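Local coordinates for protein aminotransferase, class III (Thermomicrobium roseum, PDB 6IO1) that transfers amino groups between amines and carbonyl compounds as a thermostable (S)-enantioselective omega-transaminase that uses pyridoxal 5'-phosphate as its cofactor, at residues 67-72 with 338-343; 59-64 with 261-266; 134-139 with 220-225; 212-217 with 251-256. All coordinates share one frame; numbering follows the deposited sequence.

Starting from the N terminus, the chain passes 59-64 and then 67-72, whose partners come much later, at 261-266 and 338-343. The loops closed by contacts 2 and 1 therefore cross, and the two touch where Phe266 meets Leu338 and Leu341. Within both of these long loops lie contacts 3 and 4. Segment 134-139 closes on strand 221-226, while 212-217 closes on 251-256, so this pair also crosses; Phe224 and Leu256 join them through neighbouring strands of one sheet. Contact 2 lies at the cofactor, contact 1 ties helix 70-82 to helix 328-344, contact 3 fastens helix 121-138 to strand 221-226, and contact 4 joins helix 198-216 to helix 242-253 beside the same sheet.

Contact 1. Residues 67-72 with 338-343; sequences HGRREL and LDILLA
The guanidinium of Arg69 presents one face to Ile340, whose CG2 methyl lies under the rim of the plane, 3.5 Å from NH1. Its polar rim is engaged as well: NE bonds to the carbonyl of Ile65, and NH1 forms a salt bridge with Glu344, one residue past 338-343. This is helix-to-helix packing in a class III aminotransferase, with Arg69 as the N-cap residue of helix 70-82 and Ile340 reaching out from helix 328-344. A branched isoleucine suits the place because its two arms serve different neighbours. CG2 meets the arginine, while the other arm is fully extended (chi2 178°) and carries CD1 to both Leu72 and Glu71. Glu71, bent at chi2, meets Ile340 CD1 with CB and its carboxylate carbon CD (4.1 Å), a van der Waals contact. Behind Leu72 stands Met80 of the second subunit, so the apolar layer runs on to the dimer interface. The tightest carbon contact across the helices is Leu72 CD1 to Ile340 CD1, 3.7 Å.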
loop_
_atom_site.group_PDB
_atom_site.type_symbol
_atom_site.label_atom_id
_atom_site.label_comp_id
_atom_site.label_asym_id
_atom_site.label_seq_id
_atom_site.Cartn_x
_atom_site.Cartn_y
_atom_site.Cartn_z
ATOM N N HIS B 67 1.005 14.757 -17.806
ATOM C CA HIS B 67 0.116 13.741 -18.344
ATOM C C HIS B 67 0.438 13.461 -19.811
ATOM O O HIS B 67 1.086 14.255 -20.500
ATOM C CB HIS B 67 -1.346 14.177 -18.224
ATOM C CG HIS B 67 -1.782 14.492 -16.826
ATOM N ND1 HIS B 67 -2.030 13.516 -15.883
ATOM C CD2 HIS B 67 -2.040 15.675 -16.219
ATOM C CE1 HIS B 67 -2.409 14.085 -14.754
ATOM N NE2 HIS B 67 -2.423 15.394 -14.929
ATOM N N GLY B 68 -0.027 12.306 -20.284
ATOM C CA GLY B 68 0.000 11.988 -21.699
ATOM C C GLY B 68 1.319 11.531 -22.277
ATOM O O GLY B 68 1.517 11.645 -23.490
ATOM N N ARG B 69 2.230 11.010 -21.459
ATOM C CA ARG B 69 3.516 10.538 -21.961
ATOM C C ARG B 69 3.347 9.125 -22.511
ATOM O O ARG B 69 3.226 8.163 -21.745
ATOM C CB ARG B 69 4.568 10.587 -20.858
ATOM C CG ARG B 69 4.795 11.985 -20.311
ATOM C CD ARG B 69 5.782 12.765 -21.164
ATOM N NE ARG B 69 6.265 13.958 -20.475
ATOM C CZ ARG B 69 7.375 14.612 -20.800
ATOM N NH1 ARG B 69 8.125 14.193 -21.810
ATOM N NH2 ARG B 69 7.735 15.690 -20.115
ATOM N N ARG B 70 3.337 9.002 -23.840
ATOM C CA ARG B 70 3.160 7.703 -24.480
ATOM C C ARG B 70 4.319 6.752 -24.210
ATOM O O ARG B 70 4.140 5.535 -24.319
ATOM C CB ARG B 70 2.963 7.882 -25.987
ATOM C CG ARG B 70 1.680 8.617 -26.343
ATOM C CD ARG B 70 1.184 8.275 -27.740
ATOM N NE ARG B 70 2.234 8.363 -28.751
ATOM C CZ ARG B 70 2.263 7.634 -29.863
ATOM N NH1 ARG B 70 1.308 6.747 -30.105
ATOM N NH2 ARG B 70 3.256 7.785 -30.728
ATOM N N GLU B 71 5.505 7.275 -23.889
ATOM C CA GLU B 71 6.644 6.410 -23.592
ATOM C C GLU B 71 6.361 5.516 -22.391
ATOM O O GLU B 71 6.660 4.314 -22.413
ATOM C CB GLU B 71 7.893 7.256 -23.350
ATOM C CG GLU B 71 8.318 8.099 -24.544
ATOM C CD GLU B 71 7.767 9.512 -24.490
ATOM O OE1 GLU B 71 6.651 9.700 -23.961
ATOM O OE2 GLU B 71 8.450 10.437 -24.978
ATOM N N LEU B 72 5.776 6.082 -21.334
ATOM C CA LEU B 72 5.463 5.295 -20.145
ATOM C C LEU B 72 4.377 4.267 -20.442
ATOM O O LEU B 72 4.436 3.131 -19.950
ATOM C CB LEU B 72 5.046 6.221 -19.001
ATOM C CG LEU B 72 6.158 6.819 -18.127
ATOM C CD1 LEU B 72 7.238 7.511 -18.952
ATOM C CD2 LEU B 72 5.583 7.786 -17.108
ATOM N N LEU B 338 12.249 7.901 -15.153
ATOM C CA LEU B 338 13.560 8.423 -14.787
ATOM C C LEU B 338 14.349 8.833 -16.022
ATOM O O LEU B 338 15.069 9.837 -15.998
ATOM C CB LEU B 338 14.331 7.384 -13.975
ATOM C CG LEU B 338 13.862 7.203 -12.531
ATOM C CD1 LEU B 338 14.735 6.196 -11.800
ATOM C CD2 LEU B 338 13.853 8.538 -11.808
ATOM N N ASP B 339 14.225 8.068 -17.112
ATOM C CA ASP B 339 14.863 8.466 -18.362
ATOM C C ASP B 339 14.413 9.861 -18.769
ATOM O O ASP B 339 15.235 10.738 -19.063
ATOM C CB ASP B 339 14.527 7.470 -19.475
ATOM C CG ASP B 339 15.165 6.116 -19.269
ATOM O OD1 ASP B 339 16.086 6.009 -18.435
ATOM O OD2 ASP B 339 14.745 5.156 -19.948
ATOM N N ILE B 340 13.099 10.089 -18.750
ATOM C CA ILE B 340 12.567 11.386 -19.161
ATOM C C ILE B 340 12.969 12.479 -18.173
ATOM O O ILE B 340 13.363 13.582 -18.574
ATOM C CB ILE B 340 11.042 11.305 -19.337
ATOM C CG1 ILE B 340 10.699 10.348 -20.479
ATOM C CG2 ILE B 340 10.459 12.685 -19.604
ATOM C CD1 ILE B 340 9.219 10.164 -20.703
ATOM N N LEU B 341 12.873 12.195 -16.873
ATOM C CA LEU B 341 13.176 13.195 -15.852
ATOM C C LEU B 341 14.633 13.641 -15.925
ATOM O O LEU B 341 14.931 14.840 -15.863
ATOM C CB LEU B 341 12.850 12.631 -14.467
ATOM C CG LEU B 341 12.733 13.592 -13.280
ATOM C CD1 LEU B 341 11.487 14.451 -13.398
ATOM C CD2 LEU B 341 12.724 12.815 -11.971
ATOM N N LEU B 342 15.557 12.686 -16.047
ATOM C CA LEU B 342 16.974 13.025 -16.137
ATOM C C LEU B 342 17.302 13.706 -17.460
ATOM O O LEU B 342 18.031 14.704 -17.488
ATOM C CB LEU B 342 17.825 11.769 -15.950
ATOM C CG LEU B 342 17.685 11.041 -14.611
ATOM C CD1 LEU B 342 18.462 9.733 -14.628
ATOM C CD2 LEU B 342 18.139 11.924 -13.459
ATOM N N ALA B 343 16.784 13.171 -18.572
ATOM C CA ALA B 343 17.108 13.736 -19.879
ATOM C C ALA B 343 16.621 15.174 -19.997
ATOM O O ALA B 343 17.335 16.039 -20.518
ATOM C CB ALA B 343 16.508 12.872 -20.988
#

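Contact 2. Residues 59-64 with 261-266; sequences GLWNVN and EVITGF. With PMP (4'-deoxy-4'-aminopyridoxal-5'-phosphate), chain C.
Apolar packing comes first: Ile263 lays its CD1 methyl over the five-membered ring of Trp61, 3.5 Å from the centroid and 10° off the normal, a CH-pi contact. Setting CG1 beside the backbone N (chi1 -70°) puts CD1 there, while CG2 touches Trp61 CE3, so both arms use the broad indole. Toward the cofactor, Ile263 CD1 lies 3.1 Å from O3 of PMP, and the neighbouring Val262 covers one face of the pyridine ring, with CB 3.6 Å from PMP N1. Polar links follow. The Asn64 amide serves both ways: ND2 gives a weak bond to Phe266 O (3.0 Å, 134°), and OD1 accepts from Arg268. A water lies 2.7 Å from both Trp61 O and Ile263 O and can link the two backbones. Next to Trp61 in the chain, Leu60 O accepts from Lys289 of the cofactor pocket. Such chemistry suits an aminotransferase: hydrocarbon over the ring can fix its tilt, while backbone N-H groups of Gly121, Ala122 and, from the second subunit, Thr323 hold the cofactor's polar atoms.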
loop_
_atom_site.group_PDB
_atom_site.type_symbol
_atom_site.label_atom_id
_atom_site.label_comp_id
_atom_site.label_asym_id
_atom_site.label_seq_id
_atom_site.Cartn_x
_atom_site.Cartn_y
_atom_site.Cartn_z
ATOM N N GLY B 59 -2.078 16.042 -9.653
ATOM C CA GLY B 59 -2.743 14.930 -9.009
ATOM C C GLY B 59 -2.610 15.033 -7.506
ATOM O O GLY B 59 -3.383 15.740 -6.854
ATOM N N LEU B 60 -1.623 14.328 -6.945
ATOM C CA LEU B 60 -1.316 14.377 -5.516
ATOM C C LEU B 60 0.201 14.527 -5.350
ATOM O O LEU B 60 0.882 13.619 -4.872
ATOM C CB LEU B 60 -1.846 13.137 -4.797
ATOM C CG LEU B 60 -3.366 13.061 -4.643
ATOM C CD1 LEU B 60 -3.772 11.787 -3.919
ATOM C CD2 LEU B 60 -3.892 14.286 -3.914
ATOM N N TRP B 61 0.721 15.686 -5.759
ATOM C CA TRP B 61 2.152 15.999 -5.751
ATOM C C TRP B 61 2.978 15.024 -6.587
ATOM O O TRP B 61 4.195 14.936 -6.397
ATOM C CB TRP B 61 2.751 16.029 -4.332
ATOM C CG TRP B 61 1.918 16.570 -3.200
ATOM C CD1 TRP B 61 0.846 15.969 -2.605
ATOM C CD2 TRP B 61 2.148 17.785 -2.470
ATOM N NE1 TRP B 61 0.374 16.748 -1.578
ATOM C CE2 TRP B 61 1.156 17.868 -1.473
ATOM C CE3 TRP B 61 3.085 18.818 -2.575
ATOM C CZ2 TRP B 61 1.072 18.943 -0.590
ATOM C CZ3 TRP B 61 3.000 19.884 -1.698
ATOM C CH2 TRP B 61 2.002 19.938 -0.718
ATOM N N ASN B 62 2.378 14.276 -7.516
ATOM C CA ASN B 62 3.088 13.132 -8.081
ATOM C C ASN B 62 3.217 13.094 -9.598
ATOM O O ASN B 62 4.108 12.391 -10.083
ATOM C CB ASN B 62 2.440 11.816 -7.620
ATOM C CG ASN B 62 0.965 11.736 -7.942
ATOM O OD1 ASN B 62 0.311 12.747 -8.184
ATOM N ND2 ASN B 62 0.427 10.522 -7.933
ATOM N N VAL B 63 2.409 13.825 -10.364
ATOM C CA VAL B 63 2.525 13.752 -11.820
ATOM C C VAL B 63 3.629 14.701 -12.271
ATOM O O VAL B 63 3.364 15.759 -12.853
ATOM C CB VAL B 63 1.187 14.061 -12.516
ATOM C CG1 VAL B 63 1.277 13.743 -14.004
ATOM C CG2 VAL B 63 0.066 13.257 -11.882
ATOM N N ASN B 64 4.879 14.325 -11.989
ATOM C CA ASN B 64 6.000 15.246 -12.156
ATOM C C ASN B 64 6.290 15.554 -13.623
ATOM O O ASN B 64 6.526 16.714 -13.976
ATOM C CB ASN B 64 7.236 14.680 -11.458
ATOM C CG ASN B 64 7.114 14.721 -9.947
ATOM O OD1 ASN B 64 6.033 14.959 -9.408
ATOM N ND2 ASN B 64 8.224 14.493 -9.255
ATOM N N GLU B 261 11.113 11.402 1.487
ATOM C CA GLU B 261 11.190 12.107 0.215
ATOM C C GLU B 261 10.022 11.772 -0.704
ATOM O O GLU B 261 10.155 11.880 -1.928
ATOM C CB GLU B 261 12.517 11.797 -0.479
ATOM C CG GLU B 261 13.742 12.319 0.256
ATOM C CD GLU B 261 14.375 13.510 -0.435
ATOM O OE1 GLU B 261 13.702 14.140 -1.277
ATOM O OE2 GLU B 261 15.550 13.814 -0.139
ATOM N N VAL B 262 8.887 11.351 -0.140
ATOM C CA VAL B 262 7.745 10.946 -0.956
ATOM C C VAL B 262 7.274 12.099 -1.836
ATOM O O VAL B 262 6.966 11.910 -3.019
ATOM C CB VAL B 262 6.614 10.408 -0.059
ATOM C CG1 VAL B 262 5.301 10.349 -0.819
ATOM C CG2 VAL B 262 6.978 9.029 0.476
ATOM N N ILE B 263 7.224 13.309 -1.284
ATOM C CA ILE B 263 6.817 14.480 -2.058
ATOM C C ILE B 263 8.019 15.182 -2.677
ATOM O O ILE B 263 8.037 15.464 -3.878
ATOM C CB ILE B 263 6.010 15.453 -1.172
ATOM C CG1 ILE B 263 4.641 14.871 -0.825
ATOM C CG2 ILE B 263 5.855 16.797 -1.866
ATOM C CD1 ILE B 263 3.764 15.830 -0.048
ATOM N N THR B 264 9.037 15.471 -1.864
ATOM C CA THR B 264 10.184 16.237 -2.340
ATOM C C THR B 264 10.991 15.477 -3.384
ATOM O O THR B 264 11.669 16.098 -4.210
ATOM C CB THR B 264 11.085 16.617 -1.165
ATOM O OG1 THR B 264 11.522 15.428 -0.493
ATOM C CG2 THR B 264 10.333 17.500 -0.182
ATOM N N GLY B 265 10.934 14.148 -3.363
ATOM C CA GLY B 265 11.806 13.363 -4.209
ATOM C C GLY B 265 11.516 13.529 -5.687
ATOM O O GLY B 265 10.416 13.888 -6.111
ATOM N N PHE B 266 12.556 13.262 -6.479
ATOM C CA PHE B 266 12.480 13.245 -7.939
ATOM C C PHE B 266 12.117 14.617 -8.512
ATOM O O PHE B 266 11.214 14.756 -9.339
ATOM C CB PHE B 266 11.523 12.150 -8.415
ATOM C CG PHE B 266 11.936 10.772 -7.977
ATOM C CD1 PHE B 266 12.830 10.030 -8.731
ATOM C CD2 PHE B 266 11.454 10.230 -6.797
ATOM C CE1 PHE B 266 13.223 8.768 -8.326
ATOM C CE2 PHE B 266 11.843 8.968 -6.386
ATOM C CZ PHE B 266 12.728 8.237 -7.152
HETATM N N1 PMP C . 4.607 10.450 2.946
HETATM C C2 PMP C . 4.383 11.705 2.559
HETATM C C2A PMP C . 5.477 12.715 2.710
HETATM C C3 PMP C . 3.144 12.074 2.021
HETATM O O3 PMP C . 2.943 13.367 1.634
HETATM C C4 PMP C . 2.133 11.118 1.887
HETATM C C4A PMP C . 0.790 11.493 1.310
HETATM N N4A PMP C . 0.879 12.600 0.353
HETATM C C5 PMP C . 2.389 9.803 2.300
HETATM C C6 PMP C . 3.640 9.528 2.820
HETATM C C5A PMP C . 1.345 8.735 2.183
HETATM O O4P PMP C . 1.425 8.077 0.881
HETATM P P PMP C . 0.337 6.974 0.424
HETATM O O1P PMP C . 0.771 6.513 -0.954
HETATM O O2P PMP C . 0.399 5.872 1.462
HETATM O O3P PMP C . -0.996 7.697 0.411
HETATM O O HOH W 1 6.891 15.160 -6.258
#

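Contact 3. Residues 134-139 with 220-225; sequences YYWWLK and TIAAFI
Trp136 sends its indole N-H to the carbonyl of Ala222, with NE1 2.9 Å from Ala222 O and an N-H...O angle of 155°. CG stands beside the backbone N (chi1 -73°), which turns the indole toward the strand. The donor comes on a lone pair in the carbonyl plane, and the oxygen lies near the indole plane. Beside this bond, Trp136 CD1 rests 3.4 Å from Ala222 CB; the small methyl lets the large ring come up to the strand. Leu256 N of the neighbouring strand probably also bonds to Ala222 O, so two donors grip this buried oxygen. Further out, Tyr135 lays CE2 over one face of the Trp136 ring, 3.7 Å above its plane, its own hydroxyl bonded to Glu306. Arg144 makes a cation-pi contact with the indole and donates from NE to Ile221 O. Here the C-terminal end of helix 121-138 is pinned by a tryptophan to strand 221-226, inside the mixed, mainly parallel sheet of the fold type I, PLP-dependent aminotransferase architecture.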
loop_
_atom_site.group_PDB
_atom_site.type_symbol
_atom_site.label_atom_id
_atom_site.label_comp_id
_atom_site.label_asym_id
_atom_site.label_seq_id
_atom_site.Cartn_x
_atom_site.Cartn_y
_atom_site.Cartn_z
ATOM N N TYR B 134 13.868 -3.256 13.589
ATOM C CA TYR B 134 14.491 -4.558 13.374
ATOM C C TYR B 134 16.012 -4.455 13.379
ATOM O O TYR B 134 16.702 -5.369 13.842
ATOM C CB TYR B 134 13.988 -5.143 12.054
ATOM C CG TYR B 134 14.514 -6.514 11.709
ATOM C CD1 TYR B 134 14.375 -7.581 12.587
ATOM C CD2 TYR B 134 15.137 -6.747 10.490
ATOM C CE1 TYR B 134 14.850 -8.838 12.263
ATOM C CE2 TYR B 134 15.613 -7.998 10.157
ATOM C CZ TYR B 134 15.468 -9.040 11.046
ATOM O OH TYR B 134 15.944 -10.287 10.714
ATOM N N TYR B 135 16.549 -3.357 12.845
ATOM C CA TYR B 135 17.989 -3.133 12.853
ATOM C C TYR B 135 18.510 -3.049 14.276
ATOM O O TYR B 135 19.505 -3.696 14.627
ATOM C CB TYR B 135 18.311 -1.855 12.072
ATOM C CG TYR B 135 19.705 -1.296 12.275
ATOM C CD1 TYR B 135 20.757 -1.693 11.462
ATOM C CD2 TYR B 135 19.962 -0.348 13.262
ATOM C CE1 TYR B 135 22.029 -1.178 11.634
ATOM C CE2 TYR B 135 21.232 0.170 13.444
ATOM C CZ TYR B 135 22.261 -0.248 12.626
ATOM O OH TYR B 135 23.525 0.266 12.801
ATOM N N TRP B 136 17.849 -2.251 15.116
ATOM C CA TRP B 136 18.273 -2.175 16.513
ATOM C C TRP B 136 18.069 -3.506 17.233
ATOM O O TRP B 136 18.861 -3.873 18.108
ATOM C CB TRP B 136 17.549 -1.039 17.228
ATOM C CG TRP B 136 18.056 0.304 16.803
ATOM C CD1 TRP B 136 17.333 1.305 16.229
ATOM C CD2 TRP B 136 19.405 0.787 16.895
ATOM N NE1 TRP B 136 18.141 2.384 15.968
ATOM C CE2 TRP B 136 19.418 2.092 16.366
ATOM C CE3 TRP B 136 20.601 0.243 17.379
ATOM C CZ2 TRP B 136 20.577 2.862 16.307
ATOM C CZ3 TRP B 136 21.752 1.011 17.317
ATOM C CH2 TRP B 136 21.731 2.305 16.786
ATOM N N TRP B 137 17.010 -4.240 16.880
ATOM C CA TRP B 137 16.785 -5.559 17.468
ATOM C C TRP B 137 17.926 -6.515 17.137
ATOM O O TRP B 137 18.392 -7.263 18.004
ATOM C CB TRP B 137 15.448 -6.121 16.980
ATOM C CG TRP B 137 15.041 -7.425 17.607
ATOM C CD1 TRP B 137 14.474 -7.603 18.835
ATOM C CD2 TRP B 137 15.148 -8.730 17.022
ATOM N NE1 TRP B 137 14.231 -8.938 19.056
ATOM C CE2 TRP B 137 14.636 -9.651 17.959
ATOM C CE3 TRP B 137 15.632 -9.209 15.801
ATOM C CZ2 TRP B 137 14.594 -11.021 17.712
ATOM C CZ3 TRP B 137 15.589 -10.572 15.558
ATOM C CH2 TRP B 137 15.074 -11.461 16.509
ATOM N N LEU B 138 18.384 -6.506 15.883
ATOM C CA LEU B 138 19.501 -7.355 15.485
ATOM C C LEU B 138 20.792 -6.953 16.187
ATOM O O LEU B 138 21.680 -7.791 16.382
ATOM C CB LEU B 138 19.686 -7.299 13.969
ATOM C CG LEU B 138 18.652 -8.043 13.121
ATOM C CD1 LEU B 138 18.848 -7.724 11.649
ATOM C CD2 LEU B 138 18.734 -9.541 13.361
ATOM N N LYS B 139 20.916 -5.685 16.569
ATOM C CA LYS B 139 22.102 -5.193 17.256
ATOM C C LYS B 139 22.087 -5.493 18.748
ATOM O O LYS B 139 23.013 -5.081 19.455
ATOM C CB LYS B 139 22.247 -3.685 17.042
ATOM C CG LYS B 139 22.560 -3.277 15.611
ATOM C CD LYS B 139 23.956 -3.709 15.201
ATOM C CE LYS B 139 24.478 -2.849 14.061
ATOM N NZ LYS B 139 25.652 -3.467 13.389
ATOM N N THR B 220 16.620 4.429 23.898
ATOM C CA THR B 220 15.294 3.918 23.575
ATOM C C THR B 220 14.747 4.453 22.257
ATOM O O THR B 220 13.649 4.056 21.856
ATOM C CB THR B 220 14.311 4.247 24.704
ATOM O OG1 THR B 220 14.122 5.666 24.779
ATOM C CG2 THR B 220 14.838 3.741 26.038
ATOM N N ILE B 221 15.480 5.325 21.570
ATOM C CA ILE B 221 14.994 5.985 20.361
ATOM C C ILE B 221 15.658 5.335 19.153
ATOM O O ILE B 221 16.871 5.457 18.953
ATOM C CB ILE B 221 15.260 7.496 20.399
ATOM C CG1 ILE B 221 14.597 8.120 21.628
ATOM C CG2 ILE B 221 14.753 8.153 19.125
ATOM C CD1 ILE B 221 14.842 9.605 21.768
ATOM N N ALA B 222 14.854 4.642 18.344
ATOM C CA ALA B 222 15.365 3.973 17.154
ATOM C C ALA B 222 15.708 4.964 16.049
ATOM O O ALA B 222 16.776 4.869 15.432
ATOM C CB ALA B 222 14.346 2.949 16.655
ATOM N N ALA B 223 14.827 5.927 15.779
ATOM C CA ALA B 223 15.040 6.789 14.623
ATOM C C ALA B 223 14.221 8.069 14.736
ATOM O O ALA B 223 13.339 8.206 15.588
ATOM C CB ALA B 223 14.695 6.057 13.320
ATOM N N PHE B 224 14.546 9.007 13.847
ATOM C CA PHE B 224 13.811 10.246 13.627
ATOM C C PHE B 224 13.341 10.234 12.180
ATOM O O PHE B 224 14.135 9.960 11.275
ATOM C CB PHE B 224 14.708 11.465 13.921
ATOM C CG PHE B 224 14.140 12.799 13.474
ATOM C CD1 PHE B 224 14.163 13.182 12.138
ATOM C CD2 PHE B 224 13.633 13.692 14.404
ATOM C CE1 PHE B 224 13.657 14.406 11.738
ATOM C CE2 PHE B 224 13.129 14.921 14.009
ATOM C CZ PHE B 224 13.142 15.276 12.674
ATOM N N ILE B 225 12.062 10.527 11.958
ATOM C CA ILE B 225 11.485 10.537 10.619
ATOM C C ILE B 225 10.949 11.932 10.326
ATOM O O ILE B 225 10.289 12.543 11.175
ATOM C CB ILE B 225 10.387 9.467 10.458
ATOM C CG1 ILE B 225 9.868 9.448 9.018
ATOM C CG2 ILE B 225 9.251 9.684 11.453
ATOM C CD1 ILE B 225 9.086 8.203 8.669
#

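Contact 4. Residues 212-217 with 251-256; sequences TIEREG and RKYGIL
Ile213 and Tyr253 bring the last turns of two helices together, their CA atoms 8.4 Å apart, and in each segment a glycine with positive phi is the first residue to leave helical geometry. Gly217 N closes the first by bonding to Ile213 O at 2.7 Å. Gly254 completes a Schellman motif on the second, a backbone shape that glycine adopts easily. Ile255 and strand 256-260 follow directly. This is the return limb of a beta-alpha-beta crossover: strand 221-226, helix 242-253 and strand 256-260, with the two strands parallel and adjacent, while helix 198-216 leads into the first of them. Among the side chains, Ile213 CG2 lies over the centre of one face of the Tyr253 ring, 3.7 Å from the centroid and 7° off the normal, and Lys252 CG lies more loosely over the rim of the other. The second arm of Ile213 runs out extended (chi2 173°) to meet Ile255 tip to tip, CD1 to CD1 at 3.7 Å, one branched chain thus serving a flat ring and another isoleucine; both also touch Ile221 of strand 221-226. At the solvent side Glu214 folds back across the tyrosine, OE2 3.2 Å from Tyr253 CE1, with the carboxylate turned 28° from the ring plane. Tyrosine suits its place by pairing an apolar face with a hydroxyl bonded to Glu210, which also forms a salt bridge with Lys252 NZ.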
loop_
_atom_site.group_PDB
_atom_site.type_symbol
_atom_site.label_atom_id
_atom_site.label_comp_id
_atom_site.label_asym_id
_atom_site.label_seq_id
_atom_site.Cartn_x
_atom_site.Cartn_y
_atom_site.Cartn_z
ATOM N N THR B 212 14.373 16.612 24.675
ATOM C CA THR B 212 13.451 15.493 24.491
ATOM C C THR B 212 14.199 14.166 24.470
ATOM O O THR B 212 13.764 13.185 25.092
ATOM C CB THR B 212 12.647 15.677 23.204
ATOM O OG1 THR B 212 11.790 16.818 23.335
ATOM C CG2 THR B 212 11.797 14.443 22.931
ATOM N N ILE B 213 15.339 14.121 23.773
ATOM C CA ILE B 213 16.138 12.900 23.730
ATOM C C ILE B 213 16.607 12.525 25.128
ATOM O O ILE B 213 16.558 11.353 25.525
ATOM C CB ILE B 213 17.326 13.074 22.765
ATOM C CG1 ILE B 213 16.837 13.134 21.317
ATOM C CG2 ILE B 213 18.332 11.949 22.944
ATOM C CD1 ILE B 213 17.931 13.464 20.325
ATOM N N GLU B 214 17.059 13.514 25.902
ATOM C CA GLU B 214 17.491 13.244 27.270
ATOM C C GLU B 214 16.346 12.718 28.135
ATOM O O GLU B 214 16.543 11.793 28.930
ATOM C CB GLU B 214 18.115 14.496 27.883
ATOM C CG GLU B 214 19.514 14.793 27.358
ATOM C CD GLU B 214 20.423 13.578 27.398
ATOM O OE1 GLU B 214 20.889 13.217 28.499
ATOM O OE2 GLU B 214 20.669 12.980 26.328
ATOM N N ARG B 215 15.151 13.303 28.014
ATOM C CA ARG B 215 14.015 12.832 28.809
ATOM C C ARG B 215 13.667 11.394 28.479
ATOM O O ARG B 215 13.494 10.554 29.373
ATOM C CB ARG B 215 12.795 13.696 28.554
ATOM C CG ARG B 215 11.651 13.454 29.474
ATOM C CD ARG B 215 10.486 14.220 28.884
ATOM N NE ARG B 215 9.982 13.730 27.591
ATOM C CZ ARG B 215 9.433 14.489 26.631
ATOM N NH1 ARG B 215 9.303 15.809 26.768
ATOM N NH2 ARG B 215 9.002 13.922 25.512
ATOM N N GLU B 216 13.462 11.131 27.190
ATOM C CA GLU B 216 13.097 9.772 26.712
ATOM C C GLU B 216 14.241 8.784 26.966
ATOM O O GLU B 216 13.951 7.630 27.338
ATOM C CB GLU B 216 12.751 9.823 25.222
ATOM C CG GLU B 216 11.509 10.642 24.920
ATOM C CD GLU B 216 10.243 10.143 25.594
ATOM O OE1 GLU B 216 10.234 8.981 26.048
ATOM O OE2 GLU B 216 9.269 10.917 25.664
ATOM N N GLY B 217 15.488 9.240 26.816
ATOM C CA GLY B 217 16.627 8.353 26.854
ATOM C C GLY B 217 17.028 7.952 25.453
ATOM O O GLY B 217 16.254 7.300 24.746
ATOM N N ARG B 251 23.062 12.202 14.998
ATOM C CA ARG B 251 24.301 11.437 14.923
ATOM C C ARG B 251 25.022 11.407 16.263
ATOM O O ARG B 251 25.669 10.407 16.597
ATOM C CB ARG B 251 25.212 12.017 13.843
ATOM C CG ARG B 251 24.707 11.803 12.428
ATOM C CD ARG B 251 25.814 12.026 11.412
ATOM N NE ARG B 251 26.470 13.318 11.599
ATOM C CZ ARG B 251 26.008 14.467 11.118
ATOM N NH1 ARG B 251 24.878 14.493 10.424
ATOM N NH2 ARG B 251 26.673 15.593 11.336
ATOM N N LYS B 252 24.935 12.494 17.036
ATOM C CA LYS B 252 25.552 12.514 18.357
ATOM C C LYS B 252 24.987 11.410 19.236
ATOM O O LYS B 252 25.726 10.772 19.996
ATOM C CB LYS B 252 25.351 13.877 19.018
ATOM C CG LYS B 252 25.698 13.901 20.502
ATOM C CD LYS B 252 25.367 15.243 21.135
ATOM C CE LYS B 252 25.467 15.174 22.651
ATOM N NZ LYS B 252 25.147 16.480 23.292
ATOM N N TYR B 253 23.684 11.155 19.140
ATOM C CA TYR B 253 23.096 10.091 19.949
ATOM C C TYR B 253 22.989 8.757 19.218
ATOM O O TYR B 253 22.489 7.788 19.800
ATOM C CB TYR B 253 21.721 10.514 20.467
ATOM C CG TYR B 253 21.799 11.674 21.427
ATOM C CD1 TYR B 253 22.187 11.483 22.747
ATOM C CD2 TYR B 253 21.503 12.962 21.010
ATOM C CE1 TYR B 253 22.267 12.544 23.627
ATOM C CE2 TYR B 253 21.580 14.028 21.880
ATOM C CZ TYR B 253 21.963 13.815 23.187
ATOM O OH TYR B 253 22.039 14.880 24.055
ATOM N N GLY B 254 23.451 8.675 17.972
ATOM C CA GLY B 254 23.367 7.436 17.224
ATOM C C GLY B 254 21.995 7.126 16.676
ATOM O O GLY B 254 21.776 6.014 16.183
ATOM N N ILE B 255 21.067 8.078 16.752
ATOM C CA ILE B 255 19.703 7.864 16.288
ATOM C C ILE B 255 19.669 7.884 14.765
ATOM O O ILE B 255 20.245 8.775 14.127
ATOM C CB ILE B 255 18.773 8.927 16.891
ATOM C CG1 ILE B 255 18.706 8.765 18.411
ATOM C CG2 ILE B 255 17.390 8.849 16.280
ATOM C CD1 ILE B 255 18.148 9.968 19.132
ATOM N N LEU B 256 18.999 6.896 14.176
ATOM C CA LEU B 256 18.879 6.828 12.728
ATOM C C LEU B 256 18.021 7.975 12.206
ATOM O O LEU B 256 17.105 8.452 12.878
ATOM C CB LEU B 256 18.263 5.495 12.299
ATOM C CG LEU B 256 18.979 4.202 12.692
ATOM C CD1 LEU B 256 18.213 2.997 12.166
ATOM C CD2 LEU B 256 20.409 4.197 12.178
#